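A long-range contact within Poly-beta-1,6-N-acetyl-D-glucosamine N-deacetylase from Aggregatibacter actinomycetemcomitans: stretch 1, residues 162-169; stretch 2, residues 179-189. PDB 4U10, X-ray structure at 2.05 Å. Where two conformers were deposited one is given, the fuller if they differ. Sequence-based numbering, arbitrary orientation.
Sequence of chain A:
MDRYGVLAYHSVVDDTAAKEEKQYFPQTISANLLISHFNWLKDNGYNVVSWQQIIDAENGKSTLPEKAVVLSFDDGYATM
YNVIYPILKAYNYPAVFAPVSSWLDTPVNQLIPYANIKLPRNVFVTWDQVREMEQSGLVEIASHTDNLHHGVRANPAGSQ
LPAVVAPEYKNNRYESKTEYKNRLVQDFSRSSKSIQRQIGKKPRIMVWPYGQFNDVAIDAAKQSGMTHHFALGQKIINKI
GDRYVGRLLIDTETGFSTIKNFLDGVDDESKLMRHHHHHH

Stretch 1, residues 162-169: PAVVAPEY
Stretch 2, residues 179-189: EYKNRLVQDFS

How do an irregular segment and a helix meet? Stretch 2 is helical from E179 to S189, while stretch 1 opens with a type I turn, P162 to V165, closed by V165 N to P162 O at 3.0 Å, then extends through A166, P167 and E168 (psi 124 to 140°). The two run antiparallel: CA of V164 lies 6.8 Å from CA of L184, and CA of P167 5.4 Å from CA of Y180. Together they bury 384 Å².

What does R183 do? Its CB points toward stretch 1, and chi1 to chi3 of t, t, p bring the guanidinium edge to two carbonyls: NH1 donates to A163 O at 2.9 Å, NH2 to A166 O at 3.0 Å. Arginine suits this place because its paired donors can bridge separate acceptors. E168 OE1 lies over one guanidinium face, 4.3 Å from R183 NE, contributing charge alone.

How does Y180 contribute? With chi1 t and chi2 42°, its OH donates to V164 O at 2.7 Å. P167 packs over one ring face in an off-centre CH-pi contact, its CG 3.8 Å from Y180 CD2.

Where does V164 fit? Its CB points away, yet its O also lies 3.6 Å from L184 CD1. With chi1 t, its CG2 meets the ring edge of F188 at CZ, 4.4 Å away, an apolar contact between buried residues.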

# COMPACT_ATOMS: atom_id res chain seq x y z
N PRO A 162 -9.36 -11.93 5.91
CA PRO A 162 -8.10 -11.68 5.20
C PRO A 162 -7.07 -12.66 5.63
O PRO A 162 -6.86 -12.83 6.81
CB PRO A 162 -7.72 -10.24 5.66
CG PRO A 162 -8.98 -9.58 5.99
CD PRO A 162 -9.96 -10.68 6.40
N ALA A 163 -6.42 -13.29 4.67
CA ALA A 163 -5.45 -14.31 4.90
C ALA A 163 -4.33 -13.96 5.88
O ALA A 163 -3.79 -14.84 6.54
CB ALA A 163 -4.84 -14.77 3.54
N VAL A 164 -3.93 -12.70 5.95
CA VAL A 164 -2.88 -12.28 6.83
C VAL A 164 -3.27 -12.50 8.30
O VAL A 164 -2.41 -12.84 9.10
CB VAL A 164 -2.51 -10.79 6.59
CG1 VAL A 164 -1.63 -10.23 7.70
CG2 VAL A 164 -1.75 -10.65 5.30
N VAL A 165 -4.56 -12.36 8.64
CA VAL A 165 -4.93 -12.19 10.05
C VAL A 165 -5.72 -13.33 10.65
O VAL A 165 -6.18 -13.18 11.80
CB VAL A 165 -5.69 -10.87 10.33
CG1 VAL A 165 -4.79 -9.67 10.03
CG2 VAL A 165 -7.01 -10.76 9.57
N ALA A 166 -5.84 -14.46 9.94
CA ALA A 166 -6.67 -15.59 10.38
C ALA A 166 -6.03 -16.92 10.02
O ALA A 166 -5.71 -17.10 8.85
CB ALA A 166 -8.03 -15.50 9.67
N PRO A 167 -5.79 -17.83 11.01
CA PRO A 167 -5.50 -19.18 10.62
C PRO A 167 -6.62 -19.72 9.72
O PRO A 167 -7.80 -19.49 9.97
CB PRO A 167 -5.45 -19.94 11.95
CG PRO A 167 -5.27 -18.90 13.02
CD PRO A 167 -6.11 -17.77 12.46
N GLU A 168 -6.22 -20.40 8.67
CA GLU A 168 -7.06 -21.05 7.74
C GLU A 168 -7.68 -22.36 8.25
O GLU A 168 -7.04 -23.16 8.90
CB GLU A 168 -6.23 -21.35 6.52
CG GLU A 168 -7.08 -21.67 5.32
CD GLU A 168 -6.28 -21.88 4.04
OE1 GLU A 168 -5.02 -21.99 4.03
OE2 GLU A 168 -6.95 -21.84 3.03
N TYR A 169 -8.94 -22.53 7.88
CA TYR A 169 -9.68 -23.72 8.09
C TYR A 169 -9.84 -24.40 6.74
O TYR A 169 -10.51 -23.88 5.88
CB TYR A 169 -11.06 -23.37 8.64
CG TYR A 169 -11.80 -24.60 9.05
CD1 TYR A 169 -11.63 -25.15 10.34
CD2 TYR A 169 -12.63 -25.25 8.17
CE1 TYR A 169 -12.28 -26.32 10.73
CE2 TYR A 169 -13.27 -26.45 8.52
CZ TYR A 169 -13.10 -26.96 9.81
OH TYR A 169 -13.78 -28.10 10.18
N GLU A 179 1.80 -23.48 11.76
CA GLU A 179 1.50 -23.50 10.32
C GLU A 179 1.13 -22.05 9.85
O GLU A 179 1.57 -21.57 8.84
CB GLU A 179 0.38 -24.52 10.03
CG GLU A 179 0.66 -25.94 10.54
CD GLU A 179 -0.37 -27.02 10.15
OE1 GLU A 179 -1.59 -27.00 10.57
OE2 GLU A 179 0.08 -27.93 9.37
N TYR A 180 0.32 -21.36 10.64
CA TYR A 180 -0.14 -20.04 10.31
C TYR A 180 1.05 -19.06 10.27
O TYR A 180 1.23 -18.29 9.31
CB TYR A 180 -1.22 -19.64 11.36
CG TYR A 180 -1.57 -18.20 11.36
CD1 TYR A 180 -1.74 -17.48 10.16
CD2 TYR A 180 -1.72 -17.51 12.59
CE1 TYR A 180 -2.05 -16.16 10.19
CE2 TYR A 180 -2.03 -16.18 12.62
CZ TYR A 180 -2.16 -15.49 11.44
OH TYR A 180 -2.44 -14.14 11.51
N LYS A 181 1.90 -19.13 11.27
CA LYS A 181 3.05 -18.25 11.27
C LYS A 181 3.97 -18.49 10.09
O LYS A 181 4.52 -17.53 9.51
CB LYS A 181 3.85 -18.33 12.56
CG LYS A 181 5.04 -17.36 12.50
CD LYS A 181 5.76 -17.12 13.81
CE LYS A 181 6.75 -15.97 13.70
NZ LYS A 181 6.03 -14.70 13.38
N ASN A 182 4.22 -19.76 9.78
CA ASN A 182 5.01 -20.19 8.64
C ASN A 182 4.47 -19.62 7.32
O ASN A 182 5.20 -19.26 6.44
CB ASN A 182 4.92 -21.74 8.53
CG ASN A 182 5.97 -22.48 9.35
OD1 ASN A 182 6.77 -21.88 10.09
ND2 ASN A 182 5.99 -23.81 9.21
N ARG A 183 3.15 -19.68 7.18
CA ARG A 183 2.46 -19.19 5.99
C ARG A 183 2.77 -17.69 5.79
O ARG A 183 3.12 -17.31 4.71
CB ARG A 183 0.93 -19.43 6.04
CG ARG A 183 0.17 -18.87 4.84
CD ARG A 183 -1.19 -19.54 4.60
NE ARG A 183 -2.05 -19.42 5.78
CZ ARG A 183 -2.79 -18.34 6.11
NH1 ARG A 183 -2.85 -17.26 5.32
NH2 ARG A 183 -3.47 -18.34 7.24
N LEU A 184 2.71 -16.89 6.86
CA LEU A 184 3.08 -15.48 6.76
C LEU A 184 4.58 -15.22 6.54
O LEU A 184 4.99 -14.41 5.66
CB LEU A 184 2.64 -14.74 8.01
CG LEU A 184 1.25 -14.93 8.55
CD1 LEU A 184 1.01 -13.91 9.65
CD2 LEU A 184 0.16 -14.87 7.51
N VAL A 185 5.44 -15.89 7.31
CA VAL A 185 6.85 -15.71 7.15
C VAL A 185 7.28 -16.02 5.72
O VAL A 185 8.01 -15.26 5.12
CB VAL A 185 7.65 -16.60 8.11
CG1 VAL A 185 9.15 -16.46 7.81
CG2 VAL A 185 7.36 -16.19 9.56
N GLN A 186 6.83 -17.11 5.14
CA GLN A 186 7.35 -17.47 3.80
C GLN A 186 6.78 -16.58 2.72
O GLN A 186 7.50 -16.25 1.77
CB GLN A 186 7.14 -18.95 3.46
CG GLN A 186 7.72 -19.90 4.54
CD GLN A 186 9.16 -19.54 4.97
OE1 GLN A 186 9.60 -19.86 6.09
NE2 GLN A 186 9.85 -18.83 4.15
N ASP A 187 5.49 -16.22 2.84
CA ASP A 187 4.89 -15.32 1.85
C ASP A 187 5.61 -13.97 1.86
O ASP A 187 5.98 -13.49 0.81
CB ASP A 187 3.41 -15.10 2.11
CG ASP A 187 2.77 -14.23 1.05
OD1 ASP A 187 2.83 -13.00 1.26
OD2 ASP A 187 2.29 -14.78 0.02
N PHE A 188 5.79 -13.37 3.04
CA PHE A 188 6.52 -12.12 3.15
C PHE A 188 7.93 -12.17 2.66
O PHE A 188 8.41 -11.24 2.04
CB PHE A 188 6.48 -11.55 4.58
CG PHE A 188 5.09 -11.35 5.13
CD1 PHE A 188 3.99 -11.33 4.29
CD2 PHE A 188 4.90 -11.08 6.49
CE1 PHE A 188 2.75 -11.16 4.76
CE2 PHE A 188 3.64 -10.89 6.99
CZ PHE A 188 2.53 -10.90 6.11
N SER A 189 8.64 -13.23 3.00
CA SER A 189 9.97 -13.43 2.53
C SER A 189 10.05 -13.61 0.98
O SER A 189 10.91 -13.03 0.34
CB SER A 189 10.58 -14.62 3.24
OG SER A 189 11.62 -15.13 2.46